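Local structure of alpha-galactosidase 1 (3LRM) at residues Asp72-Ser77 / Thr120-Pro125; Tyr113-Glu118 / Lys147-Tyr152; Val327-Val332 / Gln340-Met345. The protein hydrolyses terminal, non-reducing alpha-D-galactose residues from alpha-D-galactosides such as galactose oligosaccharides, galactomannans and galactolipids. The protein carries 2 engineered substitutions. All coordinates share one frame; numbering follows the deposited sequence.

Interaction 1: Asp72-Ser77 / Thr120-Pro125; sequences DDCWSS and TCAGYP. With GLA (alpha-D-galactopyranose), chain K; FRU (beta-D-fructofuranose), chain B; GLC (alpha-D-glucopyranose), chain C.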
loop_
_atom_site.group_PDB
_atom_site.type_symbol
_atom_site.label_atom_id
_atom_site.label_comp_id
_atom_site.label_asym_id
_atom_site.label_seq_id
_atom_site.Cartn_x
_atom_site.Cartn_y
_atom_site.Cartn_z
ATOM N N ASP A 72 4.861 16.762 29.822
ATOM C CA ASP A 72 4.087 16.393 28.653
ATOM C C ASP A 72 3.008 17.430 28.298
ATOM O O ASP A 72 3.245 18.630 28.391
ATOM C CB ASP A 72 3.487 15.005 28.856
ATOM C CG ASP A 72 3.322 14.258 27.561
ATOM O OD1 ASP A 72 4.315 13.673 27.079
ATOM O OD2 ASP A 72 2.196 14.265 27.030
ATOM N N ASP A 73 1.837 16.958 27.883
ATOM C CA ASP A 73 0.759 17.824 27.403
ATOM C C ASP A 73 0.015 18.517 28.548
ATOM O O ASP A 73 0.257 18.234 29.722
ATOM C CB ASP A 73 -0.226 17.005 26.552
ATOM C CG ASP A 73 -0.895 17.826 25.463
ATOM O OD1 ASP A 73 -0.803 19.064 25.497
ATOM O OD2 ASP A 73 -1.515 17.228 24.562
ATOM N N CYS A 74 -0.891 19.425 28.180
ATOM C CA CYS A 74 -1.804 20.106 29.106
ATOM C C CYS A 74 -1.065 21.013 30.098
ATOM O O CYS A 74 -1.342 20.993 31.299
ATOM C CB CYS A 74 -2.726 19.100 29.835
ATOM S SG CYS A 74 -2.920 17.476 29.002
ATOM N N TRP A 75 -0.126 21.807 29.589
ATOM C CA TRP A 75 0.692 22.677 30.443
ATOM C C TRP A 75 0.461 24.158 30.173
ATOM O O TRP A 75 0.733 24.998 31.033
ATOM C CB TRP A 75 2.185 22.359 30.301
ATOM C CG TRP A 75 2.733 22.638 28.936
ATOM C CD1 TRP A 75 2.881 21.746 27.913
ATOM C CD2 TRP A 75 3.196 23.901 28.434
ATOM N NE1 TRP A 75 3.416 22.366 26.813
ATOM C CE2 TRP A 75 3.615 23.690 27.101
ATOM C CE3 TRP A 75 3.302 25.192 28.984
ATOM C CZ2 TRP A 75 4.130 24.721 26.303
ATOM C CZ3 TRP A 75 3.811 26.218 28.191
ATOM C CH2 TRP A 75 4.220 25.974 26.864
ATOM N N SER A 76 -0.012 24.473 28.969
ATOM C CA SER A 76 -0.258 25.859 28.575
ATOM C C SER A 76 -1.711 26.240 28.837
ATOM O O SER A 76 -2.560 25.366 29.044
ATOM C CB SER A 76 0.094 26.069 27.102
ATOM O OG SER A 76 -0.674 25.208 26.281
ATOM N N SER A 77 -1.989 27.543 28.842
ATOM C CA SER A 77 -3.353 28.037 29.036
ATOM C C SER A 77 -3.883 28.683 27.761
ATOM O O SER A 77 -5.098 28.830 27.576
ATOM C CB SER A 77 -3.417 29.029 30.197
ATOM O OG SER A 77 -2.567 30.141 29.968
ATOM N N THR A 120 -2.236 20.517 20.320
ATOM C CA THR A 120 -1.632 19.311 20.872
ATOM C C THR A 120 -2.716 18.240 20.991
ATOM O O THR A 120 -3.903 18.527 20.844
ATOM C CB THR A 120 -0.987 19.554 22.250
ATOM O OG1 THR A 120 -2.004 19.844 23.219
ATOM C CG2 THR A 120 0.012 20.693 22.191
ATOM N N CYS A 121 -2.298 17.012 21.264
ATOM C CA CYS A 121 -3.207 15.872 21.304
ATOM C C CYS A 121 -4.309 16.017 22.348
ATOM O O CYS A 121 -5.346 15.351 22.258
ATOM C CB CYS A 121 -2.413 14.579 21.504
ATOM S SG CYS A 121 -1.162 14.327 20.211
ATOM N N ALA A 122 -4.091 16.896 23.328
ATOM C CA ALA A 122 -5.111 17.193 24.339
ATOM C C ALA A 122 -5.878 18.490 24.066
ATOM O O ALA A 122 -6.784 18.850 24.818
ATOM C CB ALA A 122 -4.499 17.216 25.732
ATOM N N GLY A 123 -5.518 19.195 22.998
ATOM C CA GLY A 123 -6.300 20.345 22.545
ATOM C C GLY A 123 -5.755 21.715 22.877
ATOM O O GLY A 123 -6.472 22.710 22.757
ATOM N N TYR A 124 -4.486 21.764 23.276
ATOM C CA TYR A 124 -3.816 23.012 23.654
ATOM C C TYR A 124 -3.033 23.575 22.460
ATOM O O TYR A 124 -2.843 22.869 21.469
ATOM C CB TYR A 124 -2.908 22.764 24.867
ATOM C CG TYR A 124 -3.668 22.294 26.094
ATOM C CD1 TYR A 124 -4.166 20.989 26.173
ATOM C CD2 TYR A 124 -3.900 23.153 27.168
ATOM C CE1 TYR A 124 -4.872 20.553 27.284
ATOM C CE2 TYR A 124 -4.604 22.723 28.293
ATOM C CZ TYR A 124 -5.083 21.422 28.344
ATOM O OH TYR A 124 -5.787 20.983 29.443
ATOM N N PRO A 125 -2.587 24.847 22.535
ATOM C CA PRO A 125 -1.903 25.462 21.391
ATOM C C PRO A 125 -0.783 24.593 20.815
ATOM O O PRO A 125 0.019 24.041 21.574
ATOM C CB PRO A 125 -1.316 26.738 21.990
ATOM C CG PRO A 125 -2.255 27.098 23.079
ATOM C CD PRO A 125 -2.752 25.802 23.650
HETATM C C1 GLA K . 0.580 11.717 21.887
HETATM C C2 GLA K . 1.878 11.010 22.269
HETATM C C3 GLA K . 1.814 10.565 23.737
HETATM C C4 GLA K . 1.452 11.741 24.652
HETATM C C5 GLA K . 0.195 12.452 24.129
HETATM C C6 GLA K . -0.202 13.666 24.965
HETATM O O2 GLA K . 2.087 9.896 21.394
HETATM O O3 GLA K . 3.054 9.976 24.145
HETATM O O4 GLA K . 2.560 12.649 24.716
HETATM O O5 GLA K . 0.396 12.839 22.764
HETATM O O6 GLA K . -1.613 13.892 24.883
HETATM C C1 FRU B . -5.311 9.619 25.172
HETATM C C2 FRU B . -5.331 10.752 24.134
HETATM C C3 FRU B . -4.735 12.033 24.744
HETATM C C4 FRU B . -5.870 13.031 24.857
HETATM C C5 FRU B . -7.118 12.257 24.469
HETATM C C6 FRU B . -8.003 13.079 23.537
HETATM O O1 FRU B . -4.040 9.429 25.766
HETATM O O2 FRU B . -4.687 10.267 22.950
HETATM O O3 FRU B . -3.666 12.591 24.010
HETATM O O4 FRU B . -5.969 13.487 26.189
HETATM O O5 FRU B . -6.695 11.044 23.866
HETATM O O6 FRU B . -8.253 12.427 22.307
HETATM C C1 GLC C . -4.614 11.123 21.812
HETATM C C2 GLC C . -5.467 10.656 20.617
HETATM C C3 GLC C . -4.841 9.460 19.905
HETATM C C4 GLC C . -3.395 9.779 19.548
HETATM C C5 GLC C . -2.619 10.169 20.806
HETATM C C6 GLC C . -1.171 10.516 20.458
HETATM O O2 GLC C . -6.791 10.352 20.999
HETATM O O3 GLC C . -5.567 9.163 18.738
HETATM O O4 GLC C . -2.810 8.657 18.938
HETATM O O5 GLC C . -3.248 11.281 21.434
HETATM O O6 GLC C . -0.431 10.896 21.598
#
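One wall of the galactose pocket is built where the carboxylate of Asp73 meets a type I beta turn running from Thr120 to Gly123. Asp73 and Thr120 reach for each other from opposite directions, and Thr120 OG1 donates to the syn lone pair of Asp73 OD1 at 2.7 Å. The hydroxyl lies between the backbone N and the carbonyl carbon of its own residue (chi1 67°), a setting from which it also accepts a hydrogen bond from the backbone N of Tyr124. The second oxygen, Asp73 OD2, takes the amide of Ala122 at 2.9 Å, again on the syn side but well out of the carboxylate plane. Asp73 OD1 has a further donor in Cys74 N, on its anti side, so three bonds fix the rotation of the carboxylate.

Beyond the turn, the Tyr124 ring lies against the other backbone. Cys74 CA sits over one face in a CH-pi contact, 3.6 Å from the ring centroid, while Ser76 O comes to the ring edge, 3.2 Å from Tyr124 CD2. Cys74 SG, disulfide-bonded to Cys42, packs on Ala122 CB at 3.6 Å.

Toward the sugar, Asp72 OD2 accepts from O4 of GLA at 2.8 Å, and Asp73 OD2 receives a weak bond from O6 of the same galactose. Cys121, joined to Cys151 by a disulfide, puts its SG 3.3 Å from O5 of GLA and its CB near the fructose and glucose units. Adjacent aspartates just after barrel strand 68-70 belong to the substrate pocket of this family 27 glycoside hydrolase.

Interaction 2: Tyr113-Glu118 / Lys147-Tyr152; sequences YSSAGE and KYANCY. Engineered in segment 147-152: Ala149 (natural residue Asp). With GLA (alpha-D-galactopyranose), chain K.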
loop_
_atom_site.group_PDB
_atom_site.type_symbol
_atom_site.label_atom_id
_atom_site.label_comp_id
_atom_site.label_asym_id
_atom_site.label_seq_id
_atom_site.Cartn_x
_atom_site.Cartn_y
_atom_site.Cartn_z
ATOM N N TYR A 113 6.904 19.818 25.908
ATOM C CA TYR A 113 6.092 19.145 24.906
ATOM C C TYR A 113 5.427 20.144 23.968
ATOM O O TYR A 113 5.049 21.243 24.378
ATOM C CB TYR A 113 5.035 18.273 25.603
ATOM C CG TYR A 113 3.985 17.661 24.699
ATOM C CD1 TYR A 113 2.811 18.352 24.392
ATOM C CD2 TYR A 113 4.154 16.380 24.167
ATOM C CE1 TYR A 113 1.841 17.792 23.565
ATOM C CE2 TYR A 113 3.187 15.809 23.335
ATOM C CZ TYR A 113 2.035 16.520 23.039
ATOM O OH TYR A 113 1.072 15.960 22.224
ATOM N N SER A 114 5.300 19.744 22.705
ATOM C CA SER A 114 4.501 20.450 21.721
ATOM C C SER A 114 4.096 19.490 20.609
ATOM O O SER A 114 4.454 18.316 20.643
ATOM C CB SER A 114 5.267 21.629 21.142
ATOM O OG SER A 114 4.388 22.451 20.393
ATOM N N SER A 115 3.343 19.994 19.637
ATOM C CA SER A 115 2.889 19.195 18.504
ATOM C C SER A 115 3.108 19.946 17.201
ATOM O O SER A 115 2.852 21.146 17.110
ATOM C CB SER A 115 1.412 18.829 18.657
ATOM O OG SER A 115 0.952 18.071 17.549
ATOM N N ALA A 116 3.591 19.233 16.190
ATOM C CA ALA A 116 3.731 19.789 14.847
ATOM C C ALA A 116 2.351 19.865 14.181
ATOM O O ALA A 116 2.093 19.226 13.155
ATOM C CB ALA A 116 4.686 18.942 14.028
ATOM N N GLY A 117 1.474 20.653 14.793
ATOM C CA GLY A 117 0.092 20.786 14.358
ATOM C C GLY A 117 -0.585 21.986 14.999
ATOM O O GLY A 117 0.029 22.711 15.776
ATOM N N GLU A 118 -1.853 22.193 14.658
ATOM C CA GLU A 118 -2.637 23.320 15.154
ATOM C C GLU A 118 -2.814 23.242 16.670
ATOM O O GLU A 118 -2.677 24.242 17.371
ATOM C CB GLU A 118 -4.003 23.343 14.457
ATOM C CG GLU A 118 -4.778 24.646 14.581
ATOM C CD GLU A 118 -6.051 24.664 13.723
ATOM O OE1 GLU A 118 -7.002 25.395 14.101
ATOM O OE2 GLU A 118 -6.108 23.958 12.677
ATOM N N LYS A 147 9.876 17.131 23.166
ATOM C CA LYS A 147 9.066 16.059 22.600
ATOM C C LYS A 147 8.043 16.700 21.664
ATOM O O LYS A 147 7.204 17.494 22.102
ATOM C CB LYS A 147 8.380 15.258 23.707
ATOM C CG LYS A 147 7.445 14.166 23.206
ATOM C CD LYS A 147 6.762 13.479 24.363
ATOM C CE LYS A 147 5.750 12.463 23.885
ATOM N NZ LYS A 147 5.162 11.711 25.035
ATOM N N TYR A 148 8.115 16.355 20.381
ATOM C CA TYR A 148 7.364 17.074 19.349
ATOM C C TYR A 148 6.378 16.156 18.602
ATOM O O TYR A 148 6.779 15.376 17.731
ATOM C CB TYR A 148 8.349 17.763 18.397
ATOM C CG TYR A 148 7.783 18.925 17.622
ATOM C CD1 TYR A 148 7.000 19.893 18.242
ATOM C CD2 TYR A 148 8.046 19.065 16.266
ATOM C CE1 TYR A 148 6.485 20.961 17.525
ATOM C CE2 TYR A 148 7.538 20.122 15.542
ATOM C CZ TYR A 148 6.767 21.071 16.174
ATOM O OH TYR A 148 6.262 22.125 15.444
ATOM N N ALA A 149 5.095 16.277 18.954
ATOM C CA ALA A 149 4.048 15.327 18.563
ATOM C C ALA A 149 3.486 15.547 17.163
ATOM O O ALA A 149 3.971 16.401 16.429
ATOM C CB ALA A 149 2.934 15.322 19.590
ATOM N N ASN A 150 2.458 14.773 16.810
ATOM C CA ASN A 150 1.936 14.715 15.446
ATOM C C ASN A 150 0.429 14.948 15.316
ATOM O O ASN A 150 -0.160 14.639 14.276
ATOM C CB ASN A 150 2.297 13.364 14.816
ATOM C CG ASN A 150 2.158 13.361 13.303
ATOM O OD1 ASN A 150 2.412 14.369 12.645
ATOM N ND2 ASN A 150 1.757 12.223 12.747
ATOM N N CYS A 151 -0.196 15.489 16.356
ATOM C CA CYS A 151 -1.642 15.705 16.342
ATOM C C CYS A 151 -2.053 16.980 15.607
ATOM O O CYS A 151 -1.371 18.011 15.695
ATOM C CB CYS A 151 -2.185 15.741 17.763
ATOM S SG CYS A 151 -2.276 14.123 18.525
ATOM N N TYR A 152 -3.174 16.892 14.887
ATOM C CA TYR A 152 -3.781 18.029 14.183
ATOM C C TYR A 152 -2.809 18.727 13.233
ATOM O O TYR A 152 -2.638 19.937 13.276
ATOM C CB TYR A 152 -4.430 19.007 15.180
ATOM C CG TYR A 152 -5.416 18.330 16.111
ATOM C CD1 TYR A 152 -5.080 18.046 17.431
ATOM C CD2 TYR A 152 -6.674 17.949 15.661
ATOM C CE1 TYR A 152 -5.972 17.413 18.273
ATOM C CE2 TYR A 152 -7.571 17.312 16.496
ATOM C CZ TYR A 152 -7.214 17.045 17.800
ATOM O OH TYR A 152 -8.112 16.415 18.635
HETATM C C1 GLA K . 0.580 11.717 21.887
HETATM C C2 GLA K . 1.878 11.010 22.269
HETATM C C3 GLA K . 1.814 10.565 23.737
HETATM C C4 GLA K . 1.452 11.741 24.652
HETATM C C5 GLA K . 0.195 12.452 24.129
HETATM C C6 GLA K . -0.202 13.666 24.965
HETATM O O2 GLA K . 2.087 9.896 21.394
HETATM O O3 GLA K . 3.054 9.976 24.145
HETATM O O4 GLA K . 2.560 12.649 24.716
HETATM O O5 GLA K . 0.396 12.839 22.764
HETATM O O6 GLA K . -1.613 13.892 24.883
#
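Tyr113, Tyr148 and Ala116 have the most surface buried where the ends of two parallel strands run side by side. With CG anti to the backbone N (chi1 172°), the Tyr113 ring reaches over the second strand. Lys147 CD meets this ring at its edge, 3.9 Å from Tyr113 CD2, and Tyr113 OH comes to 3.3 Å from the CB of Ala149. Ala149 is an engineered replacement for the natural aspartate nucleophile, so the nucleophilic carboxylate is missing here. Lys147 stays fully extended, which carries NZ past the tyrosine to donate to O4 of GLA at 2.8 Å and also to O3; Tyr113 OH lies 3.2 Å from O5 of GLA.

On the face that carries Ser114 and Tyr148, the Tyr148 ring covers the point where the first strand ends. Ala116 N lies over one ring face, Ala116 CB is 3.4 Å from Tyr148 CE2, and Ser114 CB comes to the ring edge.

Backbone bonds hold the strands in register, among them Ala149 N to Ser114 O and Ala116 N to Ala149 O. From the last residue of its strand, Ser115 OG donates to Cys151 O at 3.0 Å, in the carbonyl plane on a lone pair, tying strand end to loop; farther on, Glu118 N reaches Tyr152 O at 2.8 Å and ties loop to loop.

Strands 109-115 and 145-149 are neighbours in the TIM barrel, linked through helix 131-140 as a beta-alpha-beta unit. That helix and helix 160-176 pack outside them: Tyr148 touches Glu131 and Met170, Ser114 touches Phe138, and Ala116 touches Tyr167.

Interaction 3: Val327-Val332 / Gln340-Met345; sequences VWRYYV and QGEIQM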
loop_
_atom_site.group_PDB
_atom_site.type_symbol
_atom_site.label_atom_id
_atom_site.label_comp_id
_atom_site.label_asym_id
_atom_site.label_seq_id
_atom_site.Cartn_x
_atom_site.Cartn_y
_atom_site.Cartn_z
ATOM N N VAL A 327 17.569 -12.433 15.251
ATOM C CA VAL A 327 18.157 -13.515 14.464
ATOM C C VAL A 327 17.096 -14.484 13.941
ATOM O O VAL A 327 17.123 -14.861 12.765
ATOM C CB VAL A 327 19.262 -14.265 15.250
ATOM C CG1 VAL A 327 19.785 -15.455 14.458
ATOM C CG2 VAL A 327 20.403 -13.312 15.583
ATOM N N TRP A 328 16.174 -14.884 14.812
ATOM C CA TRP A 328 15.039 -15.702 14.399
ATOM C C TRP A 328 13.763 -15.451 15.197
ATOM O O TRP A 328 13.795 -14.884 16.293
ATOM C CB TRP A 328 15.387 -17.198 14.368
ATOM C CG TRP A 328 16.017 -17.789 15.620
ATOM C CD1 TRP A 328 17.321 -18.167 15.772
ATOM C CD2 TRP A 328 15.361 -18.110 16.861
ATOM N NE1 TRP A 328 17.522 -18.688 17.029
ATOM C CE2 TRP A 328 16.339 -18.668 17.717
ATOM C CE3 TRP A 328 14.048 -17.975 17.334
ATOM C CZ2 TRP A 328 16.047 -19.087 19.021
ATOM C CZ3 TRP A 328 13.757 -18.395 18.630
ATOM C CH2 TRP A 328 14.754 -18.943 19.457
ATOM N N ARG A 329 12.643 -15.876 14.620
ATOM C CA ARG A 329 11.332 -15.743 15.238
ATOM C C ARG A 329 10.434 -16.888 14.769
ATOM O O ARG A 329 10.239 -17.081 13.572
ATOM C CB ARG A 329 10.709 -14.384 14.884
ATOM C CG ARG A 329 9.377 -14.087 15.564
ATOM C CD ARG A 329 8.179 -14.512 14.723
ATOM N NE ARG A 329 8.075 -13.753 13.476
ATOM C CZ ARG A 329 7.514 -12.554 13.364
ATOM N NH1 ARG A 329 6.994 -11.939 14.423
ATOM N NH2 ARG A 329 7.479 -11.965 12.183
ATOM N N TYR A 330 9.895 -17.641 15.722
ATOM C CA TYR A 330 8.951 -18.713 15.419
ATOM C C TYR A 330 7.690 -18.577 16.255
ATOM O O TYR A 330 7.741 -18.177 17.420
ATOM C CB TYR A 330 9.581 -20.088 15.669
ATOM C CG TYR A 330 10.886 -20.305 14.940
ATOM C CD1 TYR A 330 12.102 -20.204 15.611
ATOM C CD2 TYR A 330 10.906 -20.600 13.577
ATOM C CE1 TYR A 330 13.300 -20.396 14.951
ATOM C CE2 TYR A 330 12.100 -20.794 12.906
ATOM C CZ TYR A 330 13.295 -20.692 13.597
ATOM O OH TYR A 330 14.491 -20.885 12.937
ATOM N N TYR A 331 6.557 -18.908 15.651
ATOM C CA TYR A 331 5.297 -18.936 16.373
ATOM C C TYR A 331 5.148 -20.289 17.045
ATOM O O TYR A 331 5.548 -21.309 16.489
ATOM C CB TYR A 331 4.123 -18.632 15.440
ATOM C CG TYR A 331 4.146 -17.216 14.923
ATOM C CD1 TYR A 331 4.602 -16.936 13.643
ATOM C CD2 TYR A 331 3.738 -16.149 15.729
ATOM C CE1 TYR A 331 4.637 -15.633 13.165
ATOM C CE2 TYR A 331 3.771 -14.840 15.259
ATOM C CZ TYR A 331 4.222 -14.593 13.975
ATOM O OH TYR A 331 4.263 -13.312 13.483
ATOM N N VAL A 332 4.601 -20.285 18.252
ATOM C CA VAL A 332 4.459 -21.507 19.033
ATOM C C VAL A 332 2.990 -21.786 19.338
ATOM O O VAL A 332 2.155 -20.875 19.294
ATOM C CB VAL A 332 5.292 -21.456 20.350
ATOM C CG1 VAL A 332 6.791 -21.425 20.044
ATOM C CG2 VAL A 332 4.888 -20.266 21.213
ATOM N N GLN A 340 -1.842 -15.083 21.165
ATOM C CA GLN A 340 -0.496 -14.651 20.828
ATOM C C GLN A 340 0.529 -15.569 21.468
ATOM O O GLN A 340 0.372 -15.977 22.615
ATOM C CB GLN A 340 -0.259 -13.222 21.310
ATOM C CG GLN A 340 -1.245 -12.203 20.800
ATOM C CD GLN A 340 -1.308 -12.167 19.292
ATOM O OE1 GLN A 340 -0.322 -11.848 18.623
ATOM N NE2 GLN A 340 -2.477 -12.493 18.742
ATOM N N GLY A 341 1.581 -15.883 20.719
ATOM C CA GLY A 341 2.634 -16.764 21.201
ATOM C C GLY A 341 3.732 -16.930 20.185
ATOM O O GLY A 341 3.541 -17.589 19.170
ATOM N N GLU A 342 4.881 -16.320 20.457
ATOM C CA GLU A 342 6.044 -16.432 19.580
ATOM C C GLU A 342 7.329 -16.436 20.403
ATOM O O GLU A 342 7.375 -15.889 21.503
ATOM C CB GLU A 342 6.066 -15.311 18.522
ATOM C CG GLU A 342 6.165 -13.891 19.088
ATOM C CD GLU A 342 5.952 -12.805 18.044
ATOM O OE1 GLU A 342 6.781 -12.674 17.115
ATOM O OE2 GLU A 342 4.958 -12.059 18.162
ATOM N N ILE A 343 8.365 -17.073 19.868
ATOM C CA ILE A 343 9.688 -17.049 20.491
ATOM C C ILE A 343 10.697 -16.319 19.607
ATOM O O ILE A 343 10.644 -16.414 18.373
ATOM C CB ILE A 343 10.192 -18.464 20.882
ATOM C CG1 ILE A 343 10.073 -19.437 19.706
ATOM C CG2 ILE A 343 9.413 -18.972 22.071
ATOM C CD1 ILE A 343 10.841 -20.726 19.890
ATOM N N GLN A 344 11.601 -15.578 20.239
ATOM C CA GLN A 344 12.574 -14.774 19.505
ATOM C C GLN A 344 13.985 -14.875 20.062
ATOM O O GLN A 344 14.170 -15.082 21.258
ATOM C CB GLN A 344 12.133 -13.321 19.468
ATOM C CG GLN A 344 11.027 -13.064 18.489
ATOM C CD GLN A 344 10.476 -11.669 18.577
ATOM O OE1 GLN A 344 11.176 -10.736 18.965
ATOM N NE2 GLN A 344 9.208 -11.512 18.210
ATOM N N MET A 345 14.970 -14.750 19.172
ATOM C CA MET A 345 16.369 -14.623 19.557
ATOM C C MET A 345 16.960 -13.369 18.948
ATOM O O MET A 345 16.798 -13.109 17.760
ATOM C CB MET A 345 17.190 -15.811 19.083
ATOM C CG MET A 345 18.460 -16.007 19.896
ATOM S SD MET A 345 19.943 -16.165 18.885
ATOM C CE MET A 345 20.562 -14.508 18.961
HETATM O O HOH W 1 3.938 -11.734 15.743
#
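Met345 lies across the indole of Trp328 nearly at a right angle, its CB resting on one face, 3.3 Å from CE2 of the tryptophan. This is a CH-pi contact near the fusion of the two rings, and the sulfur stands obliquely to the five-membered ring in a Met-aromatic contact. Tyr330 CE1 lies over the opposite face, near its rim, so both faces are touched. The first torsion of Trp328 (chi1 52°) tucks CG over its own backbone and lays the six-membered ring along the neighbouring strand, where CZ3 is 3.9 Å from CD1 of Ile343. The methionine chain bends so that CE fits beside Val327 CG2, at 3.6 Å. At the other end, Ile343 CG1 nestles against Val332 CG1, the two side chains crossing nearly at a right angle.

These side chains belong to the antiparallel hairpin of strands 325-331 and 342-349, at the edge of the C-terminal beta-sandwich sheet. Val327 and Trp328 both face Met345, forming a classic beta bulge; the bond from Val327 N to Met345 O is 2.7 Å, that from Trp328 N weak.

The opposite face is polar. Arg329 bends around so that NH1, with Glu342 OE1 in the guanidinium plane, makes a salt bridge of 2.8 Å. Gln344 NE2 reaches the same OE1 from above the carboxylate, and Gln344 CG packs along Arg329 CG at 3.5 Å. Tyr331 runs alongside Glu342, its CD2 3.7 Å from the glutamate CB, while a water bridges Tyr331 OH and Glu342 OE2. Asn244 of helix 239-246 bonds both Glu342 and Gln344, and Asp226 pairs with Arg329.

Interactions 1 and 2 are buried and share one site: both touch the same galactose, the Cys121–Cys151 disulfide joins them, and Asp72 makes a salt bridge to Lys147. Their segments alternate along the chain within the TIM barrel, but the first relies on a carboxylate gripped by a loop turn, the second on parallel strand pairing. Interaction 3 stands apart, its centre about 40 Å from that of interaction 1 and about 35 Å from that of interaction 2. It is only partly buried, lies far from the sugar pocket, and joins consecutive antiparallel strands, with aromatic and aliphatic packing on one face and a polar network round one salt bridge on the other.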